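Local atomic coordinates of ABC transporter, substrate-binding protein (Clostridium perfringens, PDB entry 4EDP), a protein that probably captures a solute outside the cell membrane and hands it to the permease of an ABC importer, as a bacterial extracellular solute-binding protein. Residues N139-V144 against N154-L159; K165-I170 against E230-V235; P171-T176 against N345-M350; A180-A185 against K203-L208. One frame throughout, in Å; residues are numbered along the deposited sequence.

Overall arrangement
All four contacts lie in one lobe of a periplasmic-binding-protein fold, on the sheet that holds strands 135-145, 168-171 and 233-237 and on the helices packed against it. Contacts 1 and 2, with centres 11 Å apart, share that sheet: a probable hydrogen bond of 2.8 Å runs from Val144 N to Ala234 O. Contact 2 passes directly into contact 3, since strand 168-171 ends in the loop that meets the C-terminal helix. Contact 4 is nested in the chain between the segments of contact 3, their centres 10 Å apart, and Met181 CE reaches back to Ile170 CG2 of contact 2 at 3.8 Å. In this family solute usually binds between two lobes.

Contact 1: N139-V144 against N154-L159; sequences NSIGIV and NSWEDL
The indole of Trp156 and the side chain of Ile143 slide past each other in opposite directions, and this overlap is the tightest part of the contact. Ile143 CG1 lies 3.4 Å from Trp156 CZ3, a close fit for two apolar carbons, and is set there by a chi1 of -55°, which turns it anti to its own carbonyl carbon. Ile143 CD1 continues toward the loop backbone, 3.5 Å from Ser155 O. The other branch, CG2, points a different way and meets Leu159 tip to tip, with Ile143 CG2 and Leu159 CD2 3.9 Å apart. Ile141 crosses the indole at about a right angle: its CG1 takes the crowded place between the backbone N and the carbonyl carbon (chi1 53°), which brings Ile141 CD1 to 3.9 Å from Trp156 CH2. Across the two segments the contact is therefore apolar, while the indole NE1 is bonded to Gly259 O. The loop has its own polar frame. Asp158 OD2 accepts from Asn154 N at 2.8 Å through its anti lone pair and from Ser155 N at 3.2 Å from above the carboxylate plane. In return, Ser155 OG accepts from Asp158 N. This last bond closes an ST motif leading into the 3-10 segment 157-159; Trp156, just before it, and Leu159, within it, pack on strand 135-145 of the solute-binding-protein sheet.

Contact 2: K165-I170 against E230-V235; sequences KNKIAI and EIVAAV
The close part of this contact is a parallel pairing of strands 168-170 and 233-235, whose axes approach to 4.7 Å at 11°. Ala169 lies at its centre and uses both backbone polar atoms: Ala169 N donates to Ala233 O at 3.1 Å, and Ala169 O accepts from Val235 N at 3.1 Å, nearly along the C=O axis. Just before it, Lys167 O takes two amides, Val232 N at 2.8 Å in the carbonyl plane and Ala233 N at 3.2 Å closer to the C=O axis. On the face bearing Ala169 and Ala234, their small CB atoms sit 4.1 Å apart, and Ile231 CD1 closes to 3.9 Å from Ala169 CB. Leu222 of helix 219-227 also packs on Ala169. On the other face, Ile168 CG2 meets Ala233 CB.

The side chains at the entrance are looser and more open. Lys167 and Val232 run side by side in the same direction, with Lys167 CD 3.8 Å from Val232 CG2, before a bend at chi4 (54°) turns the ammonium end. Glu230 and Asn166 beyond them are exposed. The chemistry implies that backbone hydrogen bonds specify the register, with Lys167 O, shared by two amides, fixing the loop residue Val232 and the first strand residue Ala233, and the side chains adding apolar packing.

Contact 3: P171-T176 against N345-M350; sequences PDITTT and NWNRIM
Asp172 O is gripped twice, by Thr175 N at 3.1 Å and by Thr175 OG1 at 2.7 Å, the latter lying in the carbonyl plane. The backbone bond closes a type I beta turn, Asp172 to Thr175, which follows strand 168-171 and faces the C-terminal helix 332-350 of the solute-binding-protein fold. Asp172 OD2 accepts from Thr174 OG1 through the anti lone pair, with a weak further bond from Thr174 N; a water bridges that oxygen to Asn347 OD1, donating to both. Asp172 OD1 instead meets the indole, in a weak bond from Trp346 NE1 at 2.8 Å with a bent N-H...O angle of 127°. Thr215 OG1 offers a second, likewise weak, bond to OD1. The side chains cross obliquely, with the carboxylate and ring planes steeply inclined (77°).

Ile173 provides the apolar half: with CG1 anti to the backbone N, it slides past the indole in the opposite direction and lays CB over one face. Met350 CG approaches the opposite face. Pro171 O is buried with no partner in the model, 3.3 Å from Trp346 CZ2. Ile173 CB makes a CH-pi contact, 3.6 Å from the centroid of the five-membered ring of Trp346 and 14° off its normal.

Contact 4: A180-A185 against K203-L208; sequences AMVEIA and KELEAL
The short helical segments 180-185 and 203-208 cross almost perpendicularly, at 95°, with their axes 9.4 Å apart at closest approach and the nearest CA atoms, those of Ala185 and Glu204, separated by 5.6 Å. At that close point lies a small residue: the CB of Ala185 points toward the other helix and presses on the branch of Leu205, lying 3.7 Å from Leu205 CG and 3.8 Å from Leu205 CD2. Leu205 comes in from the flank, its CG anti to the carbonyl carbon (chi1 -70°), and its other methyl, Leu205 CD1, more loosely reaches Val182 CG2 at 4.3 Å. Glu204 packs through its aliphatic part, with Glu204 CG 3.6 Å from Ala185 O. A bend at chi2 (-67°) then leads its carboxylate away to a salt bridge between OE1 and Lys188 NZ, further along helix 178-189. At the other end of the contact, Met181 and Leu208 meet tip to tip, the Met181 chain bending at chi2 and chi3 to bring CE there. Both have CG anti to the backbone N, and Met181 CE stops 4.0 Å from Leu208 CD2. Around this apolar crossing, helix 332-350 packs on both helices through Trp342 against Val182 and Trp346 against Leu205, while strand 168-171 meets the methionine end, with Ile170 touching Met181 and Ile168 touching Leu208.

Contact 1: N139-V144 against N154-L159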
loop_
_atom_site.group_PDB
_atom_site.type_symbol
_atom_site.label_atom_id
_atom_site.label_comp_id
_atom_site.label_asym_id
_atom_site.label_seq_id
_atom_site.Cartn_x
_atom_site.Cartn_y
_atom_site.Cartn_z
ATOM N N ASN A 139 2.407 3.894 -0.771
ATOM C CA ASN A 139 1.175 4.663 -0.687
ATOM C C ASN A 139 0.971 5.012 0.794
ATOM O O ASN A 139 1.562 4.366 1.681
ATOM C CB ASN A 139 -0.040 3.853 -1.120
ATOM C CG ASN A 139 0.086 3.303 -2.522
ATOM O OD1 ASN A 139 0.345 4.041 -3.473
ATOM N ND2 ASN A 139 -0.150 2.013 -2.663
ATOM N N SER A 140 0.122 5.996 1.064
ATOM C CA SER A 140 -0.175 6.381 2.472
ATOM C C SER A 140 -1.640 6.722 2.625
ATOM O O SER A 140 -2.389 6.760 1.647
ATOM C CB SER A 140 0.666 7.564 2.954
ATOM O OG SER A 140 0.363 8.794 2.287
ATOM N N ILE A 141 -2.038 6.967 3.868
ATOM C CA ILE A 141 -3.394 7.370 4.189
ATOM C C ILE A 141 -3.372 8.700 4.924
ATOM O O ILE A 141 -2.317 9.202 5.297
ATOM C CB ILE A 141 -4.136 6.323 5.046
ATOM C CG1 ILE A 141 -3.323 5.966 6.296
ATOM C CG2 ILE A 141 -4.444 5.050 4.195
ATOM C CD1 ILE A 141 -4.032 5.018 7.227
ATOM N N GLY A 142 -4.550 9.272 5.088
ATOM C CA GLY A 142 -4.720 10.508 5.818
ATOM C C GLY A 142 -6.169 10.564 6.216
ATOM O O GLY A 142 -6.947 9.621 5.941
ATOM N N ILE A 143 -6.534 11.640 6.907
ATOM C CA ILE A 143 -7.933 11.859 7.257
ATOM C C ILE A 143 -8.432 12.945 6.289
ATOM O O ILE A 143 -8.026 14.115 6.357
ATOM C CB ILE A 143 -8.139 12.350 8.693
ATOM C CG1 ILE A 143 -7.477 11.396 9.702
ATOM C CG2 ILE A 143 -9.656 12.484 8.967
ATOM C CD1 ILE A 143 -7.524 11.897 11.156
ATOM N N VAL A 144 -9.280 12.552 5.357
ATOM C CA VAL A 144 -9.864 13.495 4.416
ATOM C C VAL A 144 -11.017 14.117 5.164
ATOM O O VAL A 144 -11.898 13.399 5.662
ATOM C CB VAL A 144 -10.331 12.794 3.136
ATOM C CG1 VAL A 144 -10.977 13.827 2.144
ATOM C CG2 VAL A 144 -9.150 12.074 2.517
ATOM N N ASN A 154 -7.583 16.700 13.952
ATOM C CA ASN A 154 -6.138 16.829 13.753
ATOM C C ASN A 154 -5.383 15.513 13.874
ATOM O O ASN A 154 -4.481 15.208 13.093
ATOM C CB ASN A 154 -5.580 17.805 14.795
ATOM C CG ASN A 154 -6.054 19.224 14.572
ATOM O OD1 ASN A 154 -5.851 19.785 13.498
ATOM N ND2 ASN A 154 -6.653 19.823 15.593
ATOM N N SER A 155 -5.802 14.705 14.829
ATOM C CA SER A 155 -5.111 13.453 15.159
ATOM C C SER A 155 -6.016 12.266 14.830
ATOM O O SER A 155 -7.216 12.436 14.601
ATOM C CB SER A 155 -4.836 13.435 16.655
ATOM O OG SER A 155 -6.065 13.375 17.356
ATOM N N TRP A 156 -5.461 11.056 14.824
ATOM C CA TRP A 156 -6.280 9.880 14.587
ATOM C C TRP A 156 -7.326 9.731 15.700
ATOM O O TRP A 156 -8.475 9.351 15.443
ATOM C CB TRP A 156 -5.435 8.601 14.566
ATOM C CG TRP A 156 -4.466 8.469 13.414
ATOM C CD1 TRP A 156 -3.093 8.390 13.499
ATOM C CD2 TRP A 156 -4.776 8.388 12.016
ATOM N NE1 TRP A 156 -2.547 8.273 12.249
ATOM C CE2 TRP A 156 -3.552 8.262 11.322
ATOM C CE3 TRP A 156 -5.965 8.418 11.277
ATOM C CZ2 TRP A 156 -3.488 8.189 9.938
ATOM C CZ3 TRP A 156 -5.892 8.340 9.908
ATOM C CH2 TRP A 156 -4.677 8.233 9.249
ATOM N N GLU A 157 -6.917 10.036 16.931
ATOM C CA GLU A 157 -7.805 9.905 18.080
ATOM C C GLU A 157 -9.045 10.801 18.000
ATOM O O GLU A 157 -10.077 10.471 18.587
ATOM C CB GLU A 157 -7.051 10.141 19.385
ATOM C CG GLU A 157 -5.942 9.090 19.661
ATOM C CD GLU A 157 -4.627 9.249 18.889
ATOM O OE1 GLU A 157 -4.415 10.243 18.133
ATOM O OE2 GLU A 157 -3.758 8.351 19.095
ATOM N N ASP A 158 -8.934 11.918 17.283
ATOM C CA ASP A 158 -10.063 12.844 17.101
ATOM C C ASP A 158 -11.237 12.184 16.362
ATOM O O ASP A 158 -12.367 12.666 16.447
ATOM C CB ASP A 158 -9.652 14.142 16.375
ATOM C CG ASP A 158 -8.821 15.083 17.231
ATOM O OD1 ASP A 158 -8.881 15.028 18.484
ATOM O OD2 ASP A 158 -8.129 15.923 16.624
ATOM N N LEU A 159 -10.989 11.086 15.647
ATOM C CA LEU A 159 -12.076 10.382 14.941
ATOM C C LEU A 159 -13.117 9.819 15.922
ATOM O O LEU A 159 -14.249 9.552 15.535
ATOM C CB LEU A 159 -11.511 9.250 14.066
ATOM C CG LEU A 159 -10.653 9.707 12.870
ATOM C CD1 LEU A 159 -9.980 8.489 12.212
ATOM C CD2 LEU A 159 -11.477 10.501 11.850
#

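Contact 2: K165-I170 against E230-V235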
loop_
_atom_site.group_PDB
_atom_site.type_symbol
_atom_site.label_atom_id
_atom_site.label_comp_id
_atom_site.label_asym_id
_atom_site.label_seq_id
_atom_site.Cartn_x
_atom_site.Cartn_y
_atom_site.Cartn_z
ATOM N N LYS A 165 -20.765 11.705 15.450
ATOM C CA LYS A 165 -21.799 10.660 15.323
ATOM C C LYS A 165 -22.297 10.627 13.888
ATOM O O LYS A 165 -22.636 11.673 13.330
ATOM C CB LYS A 165 -23.047 10.933 16.152
ATOM C CG LYS A 165 -22.921 11.155 17.615
ATOM C CD LYS A 165 -22.366 9.980 18.317
ATOM C CE LYS A 165 -22.478 10.168 19.844
ATOM N NZ LYS A 165 -21.748 9.101 20.590
ATOM N N ASN A 166 -22.344 9.436 13.295
ATOM C CA ASN A 166 -22.862 9.255 11.951
ATOM C C ASN A 166 -22.153 10.150 10.921
ATOM O O ASN A 166 -22.800 10.627 9.995
ATOM C CB ASN A 166 -24.361 9.613 11.920
ATOM C CG ASN A 166 -25.159 9.003 13.066
ATOM O OD1 ASN A 166 -25.903 9.716 13.764
ATOM N ND2 ASN A 166 -25.026 7.699 13.266
ATOM N N LYS A 167 -20.845 10.363 11.048
ATOM C CA LYS A 167 -20.155 11.276 10.095
ATOM C C LYS A 167 -18.833 10.792 9.498
ATOM O O LYS A 167 -18.206 11.537 8.750
ATOM C CB LYS A 167 -19.938 12.631 10.767
ATOM C CG LYS A 167 -21.172 13.460 10.942
ATOM C CD LYS A 167 -20.839 14.787 11.594
ATOM C CE LYS A 167 -21.933 15.820 11.347
ATOM N NZ LYS A 167 -23.272 15.358 11.752
ATOM N N ILE A 168 -18.371 9.579 9.821
ATOM C CA ILE A 168 -17.110 9.118 9.225
ATOM C C ILE A 168 -17.208 7.799 8.469
ATOM O O ILE A 168 -18.122 7.006 8.681
ATOM C CB ILE A 168 -15.939 8.982 10.287
ATOM C CG1 ILE A 168 -16.007 7.695 11.097
ATOM C CG2 ILE A 168 -15.866 10.223 11.216
ATOM C CD1 ILE A 168 -14.803 7.528 12.057
ATOM N N ALA A 169 -16.261 7.601 7.556
ATOM C CA ALA A 169 -16.121 6.344 6.825
ATOM C C ALA A 169 -14.693 5.840 7.056
ATOM O O ALA A 169 -13.743 6.640 7.081
ATOM C CB ALA A 169 -16.398 6.515 5.320
ATOM N N ILE A 170 -14.555 4.530 7.220
ATOM C CA ILE A 170 -13.262 3.895 7.439
ATOM C C ILE A 170 -13.138 2.704 6.471
ATOM O O ILE A 170 -14.139 2.122 6.036
ATOM C CB ILE A 170 -13.061 3.452 8.912
ATOM C CG1 ILE A 170 -14.040 2.340 9.298
ATOM C CG2 ILE A 170 -13.211 4.678 9.870
ATOM C CD1 ILE A 170 -13.959 1.871 10.781
ATOM N N GLU A 230 -22.995 12.915 3.337
ATOM C CA GLU A 230 -23.214 11.757 4.211
ATOM C C GLU A 230 -22.118 11.587 5.260
ATOM O O GLU A 230 -22.335 10.921 6.277
ATOM C CB GLU A 230 -23.256 10.462 3.409
ATOM C CG GLU A 230 -24.355 10.360 2.374
ATOM C CD GLU A 230 -24.279 9.040 1.618
ATOM O OE1 GLU A 230 -23.992 7.994 2.252
ATOM O OE2 GLU A 230 -24.511 9.049 0.393
ATOM N N ILE A 231 -20.929 12.100 4.957
ATOM C CA ILE A 231 -19.791 12.053 5.864
ATOM C C ILE A 231 -19.064 13.388 5.813
ATOM O O ILE A 231 -19.147 14.126 4.826
ATOM C CB ILE A 231 -18.792 10.892 5.546
ATOM C CG1 ILE A 231 -18.237 11.018 4.118
ATOM C CG2 ILE A 231 -19.450 9.517 5.744
ATOM C CD1 ILE A 231 -17.240 9.918 3.704
ATOM N N VAL A 232 -18.375 13.677 6.908
ATOM C CA VAL A 232 -17.536 14.858 7.098
ATOM C C VAL A 232 -16.064 14.452 7.059
ATOM O O VAL A 232 -15.190 15.276 6.787
ATOM C CB VAL A 232 -17.807 15.477 8.484
ATOM C CG1 VAL A 232 -16.691 16.394 8.916
ATOM C CG2 VAL A 232 -19.166 16.193 8.476
ATOM N N ALA A 233 -15.781 13.183 7.370
ATOM C CA ALA A 233 -14.397 12.686 7.394
ATOM C C ALA A 233 -14.261 11.232 6.985
ATOM O O ALA A 233 -15.180 10.430 7.173
ATOM C CB ALA A 233 -13.790 12.856 8.806
ATOM N N ALA A 234 -13.115 10.892 6.408
ATOM C CA ALA A 234 -12.826 9.504 6.059
ATOM C C ALA A 234 -11.340 9.195 6.174
ATOM O O ALA A 234 -10.493 10.038 5.848
ATOM C CB ALA A 234 -13.308 9.161 4.620
ATOM N N VAL A 235 -11.017 8.010 6.673
ATOM C CA VAL A 235 -9.630 7.557 6.671
ATOM C C VAL A 235 -9.489 7.015 5.250
ATOM O O VAL A 235 -10.209 6.095 4.867
ATOM C CB VAL A 235 -9.356 6.464 7.708
ATOM C CG1 VAL A 235 -7.974 5.866 7.507
ATOM C CG2 VAL A 235 -9.546 7.003 9.117
#

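Contact 3: P171-T176 against N345-M350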
loop_
_atom_site.group_PDB
_atom_site.type_symbol
_atom_site.label_atom_id
_atom_site.label_comp_id
_atom_site.label_asym_id
_atom_site.label_seq_id
_atom_site.Cartn_x
_atom_site.Cartn_y
_atom_site.Cartn_z
ATOM N N PRO A 171 -11.904 2.358 6.101
ATOM C CA PRO A 171 -11.696 1.244 5.202
ATOM C C PRO A 171 -12.023 -0.082 5.860
ATOM O O PRO A 171 -11.752 -0.275 7.060
ATOM C CB PRO A 171 -10.193 1.324 4.890
ATOM C CG PRO A 171 -9.610 1.948 6.078
ATOM C CD PRO A 171 -10.629 2.986 6.488
ATOM N N ASP A 172 -12.599 -0.997 5.090
ATOM C CA ASP A 172 -12.949 -2.296 5.630
ATOM C C ASP A 172 -11.686 -3.110 5.883
ATOM O O ASP A 172 -10.631 -2.871 5.269
ATOM C CB ASP A 172 -13.857 -3.063 4.674
ATOM C CG ASP A 172 -14.433 -4.303 5.313
ATOM O OD1 ASP A 172 -15.056 -4.180 6.389
ATOM O OD2 ASP A 172 -14.248 -5.392 4.742
ATOM N N ILE A 173 -11.796 -4.069 6.790
ATOM C CA ILE A 173 -10.666 -4.930 7.154
ATOM C C ILE A 173 -10.053 -5.662 5.965
ATOM O O ILE A 173 -8.844 -5.935 5.968
ATOM C CB ILE A 173 -11.082 -5.947 8.242
ATOM C CG1 ILE A 173 -9.855 -6.656 8.828
ATOM C CG2 ILE A 173 -12.121 -6.938 7.693
ATOM C CD1 ILE A 173 -8.824 -5.678 9.515
ATOM N N THR A 174 -10.857 -5.958 4.942
ATOM C CA THR A 174 -10.385 -6.684 3.757
ATOM C C THR A 174 -9.678 -5.831 2.694
ATOM O O THR A 174 -9.228 -6.357 1.679
ATOM C CB THR A 174 -11.570 -7.424 3.060
ATOM O OG1 THR A 174 -12.556 -6.473 2.636
ATOM C CG2 THR A 174 -12.209 -8.420 4.009
ATOM N N THR A 175 -9.567 -4.530 2.935
ATOM C CA THR A 175 -8.950 -3.597 1.991
ATOM C C THR A 175 -7.503 -3.364 2.374
ATOM O O THR A 175 -7.065 -3.742 3.464
ATOM C CB THR A 175 -9.642 -2.218 2.010
ATOM O OG1 THR A 175 -9.402 -1.585 3.274
ATOM C CG2 THR A 175 -11.161 -2.350 1.748
ATOM N N THR A 176 -6.765 -2.721 1.485
ATOM C CA THR A 176 -5.352 -2.439 1.736
ATOM C C THR A 176 -5.070 -1.827 3.087
ATOM O O THR A 176 -4.128 -2.232 3.776
ATOM C CB THR A 176 -4.814 -1.489 0.668
ATOM O OG1 THR A 176 -5.014 -2.097 -0.605
ATOM C CG2 THR A 176 -3.318 -1.197 0.894
ATOM N N ASN A 345 -13.252 -10.711 14.235
ATOM C CA ASN A 345 -13.523 -9.650 15.223
ATOM C C ASN A 345 -14.142 -8.405 14.587
ATOM O O ASN A 345 -15.093 -7.823 15.119
ATOM C CB ASN A 345 -12.236 -9.210 15.914
ATOM C CG ASN A 345 -11.768 -10.170 16.998
ATOM O OD1 ASN A 345 -12.542 -10.970 17.523
ATOM N ND2 ASN A 345 -10.492 -10.050 17.374
ATOM N N TRP A 346 -13.585 -8.000 13.451
ATOM C CA TRP A 346 -14.041 -6.804 12.732
ATOM C C TRP A 346 -15.484 -6.951 12.294
ATOM O O TRP A 346 -16.313 -6.083 12.563
ATOM C CB TRP A 346 -13.165 -6.580 11.504
ATOM C CG TRP A 346 -13.514 -5.364 10.686
ATOM C CD1 TRP A 346 -14.488 -5.265 9.723
ATOM C CD2 TRP A 346 -12.853 -4.086 10.721
ATOM N NE1 TRP A 346 -14.474 -4.006 9.173
ATOM C CE2 TRP A 346 -13.476 -3.267 9.761
ATOM C CE3 TRP A 346 -11.781 -3.568 11.460
ATOM C CZ2 TRP A 346 -13.080 -1.951 9.539
ATOM C CZ3 TRP A 346 -11.382 -2.264 11.243
ATOM C CH2 TRP A 346 -12.033 -1.462 10.287
ATOM N N ASN A 347 -15.776 -8.053 11.610
ATOM C CA ASN A 347 -17.127 -8.310 11.138
ATOM C C ASN A 347 -18.134 -8.414 12.283
ATOM O O ASN A 347 -19.248 -7.929 12.168
ATOM C CB ASN A 347 -17.161 -9.560 10.250
ATOM C CG ASN A 347 -16.453 -9.350 8.912
ATOM O OD1 ASN A 347 -16.284 -8.216 8.465
ATOM N ND2 ASN A 347 -16.064 -10.440 8.259
ATOM N N ARG A 348 -17.743 -9.053 13.380
ATOM C CA ARG A 348 -18.610 -9.177 14.546
ATOM C C ARG A 348 -18.959 -7.791 15.077
ATOM O O ARG A 348 -20.101 -7.521 15.441
ATOM C CB ARG A 348 -17.908 -10.004 15.627
ATOM C CG ARG A 348 -18.639 -10.107 16.965
ATOM C CD ARG A 348 -17.869 -11.006 17.928
ATOM N NE ARG A 348 -16.494 -10.551 18.126
ATOM C CZ ARG A 348 -16.118 -9.627 19.010
ATOM N NH1 ARG A 348 -17.012 -9.044 19.800
ATOM N NH2 ARG A 348 -14.839 -9.276 19.100
ATOM N N ILE A 349 -17.969 -6.905 15.089
ATOM C CA ILE A 349 -18.140 -5.542 15.588
ATOM C C ILE A 349 -18.826 -4.562 14.665
ATOM O O ILE A 349 -19.714 -3.825 15.085
ATOM C CB ILE A 349 -16.776 -4.884 15.875
ATOM C CG1 ILE A 349 -16.164 -5.456 17.138
ATOM C CG2 ILE A 349 -16.948 -3.397 16.056
ATOM C CD1 ILE A 349 -14.808 -4.855 17.447
ATOM N N MET A 350 -18.384 -4.523 13.418
ATOM C CA MET A 350 -18.911 -3.570 12.449
ATOM C C MET A 350 -20.115 -4.087 11.664
ATOM O O MET A 350 -21.005 -3.310 11.305
ATOM C CB MET A 350 -17.801 -3.186 11.457
ATOM C CG MET A 350 -16.603 -2.445 12.063
ATOM S SD MET A 350 -16.994 -0.754 12.561
ATOM C CE MET A 350 -15.540 -0.329 13.528
HETATM O O HOH W 1 -15.595 -7.569 5.879
#

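Contact 4: A180-A185 against K203-L208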
loop_
_atom_site.group_PDB
_atom_site.type_symbol
_atom_site.label_atom_id
_atom_site.label_comp_id
_atom_site.label_asym_id
_atom_site.label_seq_id
_atom_site.Cartn_x
_atom_site.Cartn_y
_atom_site.Cartn_z
ATOM N N ALA A 180 -4.061 -1.098 8.902
ATOM C CA ALA A 180 -3.716 0.210 9.430
ATOM C C ALA A 180 -4.813 0.730 10.360
ATOM O O ALA A 180 -4.514 1.302 11.404
ATOM C CB ALA A 180 -3.461 1.223 8.276
ATOM N N MET A 181 -6.068 0.530 9.978
ATOM C CA MET A 181 -7.181 1.005 10.780
ATOM C C MET A 181 -7.160 0.315 12.174
ATOM O O MET A 181 -7.422 0.954 13.199
ATOM C CB MET A 181 -8.503 0.811 10.007
ATOM C CG MET A 181 -9.616 1.584 10.597
ATOM S SD MET A 181 -9.350 3.365 10.431
ATOM C CE MET A 181 -10.150 3.852 11.965
ATOM N N VAL A 182 -6.819 -0.972 12.217
ATOM C CA VAL A 182 -6.713 -1.702 13.484
ATOM C C VAL A 182 -5.528 -1.124 14.289
ATOM O O VAL A 182 -5.621 -0.957 15.518
ATOM C CB VAL A 182 -6.547 -3.231 13.276
ATOM C CG1 VAL A 182 -6.297 -3.945 14.597
ATOM C CG2 VAL A 182 -7.762 -3.825 12.551
ATOM N N GLU A 183 -4.414 -0.830 13.616
ATOM C CA GLU A 183 -3.239 -0.280 14.314
ATOM C C GLU A 183 -3.491 1.131 14.842
ATOM O O GLU A 183 -2.978 1.511 15.914
ATOM C CB GLU A 183 -1.949 -0.419 13.490
ATOM C CG GLU A 183 -1.597 -1.897 13.261
ATOM C CD GLU A 183 -0.135 -2.194 12.998
ATOM O OE1 GLU A 183 0.705 -1.276 13.072
ATOM O OE2 GLU A 183 0.190 -3.403 12.792
ATOM N N ILE A 184 -4.290 1.905 14.115
ATOM C CA ILE A 184 -4.694 3.227 14.562
ATOM C C ILE A 184 -5.481 3.096 15.881
ATOM O O ILE A 184 -5.230 3.833 16.840
ATOM C CB ILE A 184 -5.545 3.930 13.472
ATOM C CG1 ILE A 184 -4.638 4.426 12.335
ATOM C CG2 ILE A 184 -6.332 5.089 14.104
ATOM C CD1 ILE A 184 -5.388 4.800 11.058
ATOM N N ALA A 185 -6.396 2.134 15.941
ATOM C CA ALA A 185 -7.187 1.861 17.144
ATOM C C ALA A 185 -6.281 1.390 18.274
ATOM O O ALA A 185 -6.493 1.759 19.442
ATOM C CB ALA A 185 -8.273 0.821 16.831
ATOM N N LYS A 203 -11.482 -3.226 21.054
ATOM C CA LYS A 203 -12.359 -2.570 22.021
ATOM C C LYS A 203 -12.486 -1.088 21.650
ATOM O O LYS A 203 -13.561 -0.495 21.830
ATOM C CB LYS A 203 -11.864 -2.729 23.459
ATOM C CG LYS A 203 -11.956 -4.143 24.023
ATOM C CD LYS A 203 -13.392 -4.649 24.121
ATOM C CE LYS A 203 -13.444 -6.009 24.818
ATOM N NZ LYS A 203 -14.842 -6.513 24.990
ATOM N N GLU A 204 -11.410 -0.482 21.135
ATOM C CA GLU A 204 -11.477 0.921 20.697
ATOM C C GLU A 204 -12.330 1.023 19.430
ATOM O O GLU A 204 -13.052 1.998 19.245
ATOM C CB GLU A 204 -10.103 1.543 20.482
ATOM C CG GLU A 204 -9.309 1.752 21.754
ATOM C CD GLU A 204 -9.915 2.812 22.683
ATOM O OE1 GLU A 204 -10.819 3.568 22.280
ATOM O OE2 GLU A 204 -9.462 2.900 23.827
ATOM N N LEU A 205 -12.254 0.029 18.565
ATOM C CA LEU A 205 -13.098 0.022 17.359
ATOM C C LEU A 205 -14.581 -0.065 17.753
ATOM O O LEU A 205 -15.426 0.570 17.107
ATOM C CB LEU A 205 -12.681 -1.074 16.387
ATOM C CG LEU A 205 -11.331 -0.834 15.688
ATOM C CD1 LEU A 205 -10.881 -2.063 14.949
ATOM C CD2 LEU A 205 -11.427 0.367 14.714
ATOM N N GLU A 206 -14.914 -0.849 18.783
ATOM C CA GLU A 206 -16.303 -0.891 19.261
ATOM C C GLU A 206 -16.730 0.511 19.669
ATOM O O GLU A 206 -17.862 0.953 19.377
ATOM C CB GLU A 206 -16.489 -1.802 20.499
ATOM C CG GLU A 206 -16.271 -3.236 20.279
ATOM C CD GLU A 206 -16.563 -4.073 21.530
ATOM O OE1 GLU A 206 -16.680 -3.512 22.646
ATOM O OE2 GLU A 206 -16.682 -5.301 21.382
ATOM N N ALA A 207 -15.833 1.209 20.368
ATOM C CA ALA A 207 -16.117 2.553 20.842
ATOM C C ALA A 207 -16.296 3.551 19.699
ATOM O O ALA A 207 -16.961 4.573 19.865
ATOM C CB ALA A 207 -15.033 3.037 21.807
ATOM N N LEU A 208 -15.709 3.268 18.542
ATOM C CA LEU A 208 -15.823 4.181 17.396
ATOM C C LEU A 208 -17.144 4.012 16.625
ATOM O O LEU A 208 -17.527 4.891 15.842
ATOM C CB LEU A 208 -14.668 3.905 16.436
ATOM C CG LEU A 208 -14.482 4.800 15.226
ATOM C CD1 LEU A 208 -14.196 6.253 15.685
ATOM C CD2 LEU A 208 -13.331 4.261 14.372
#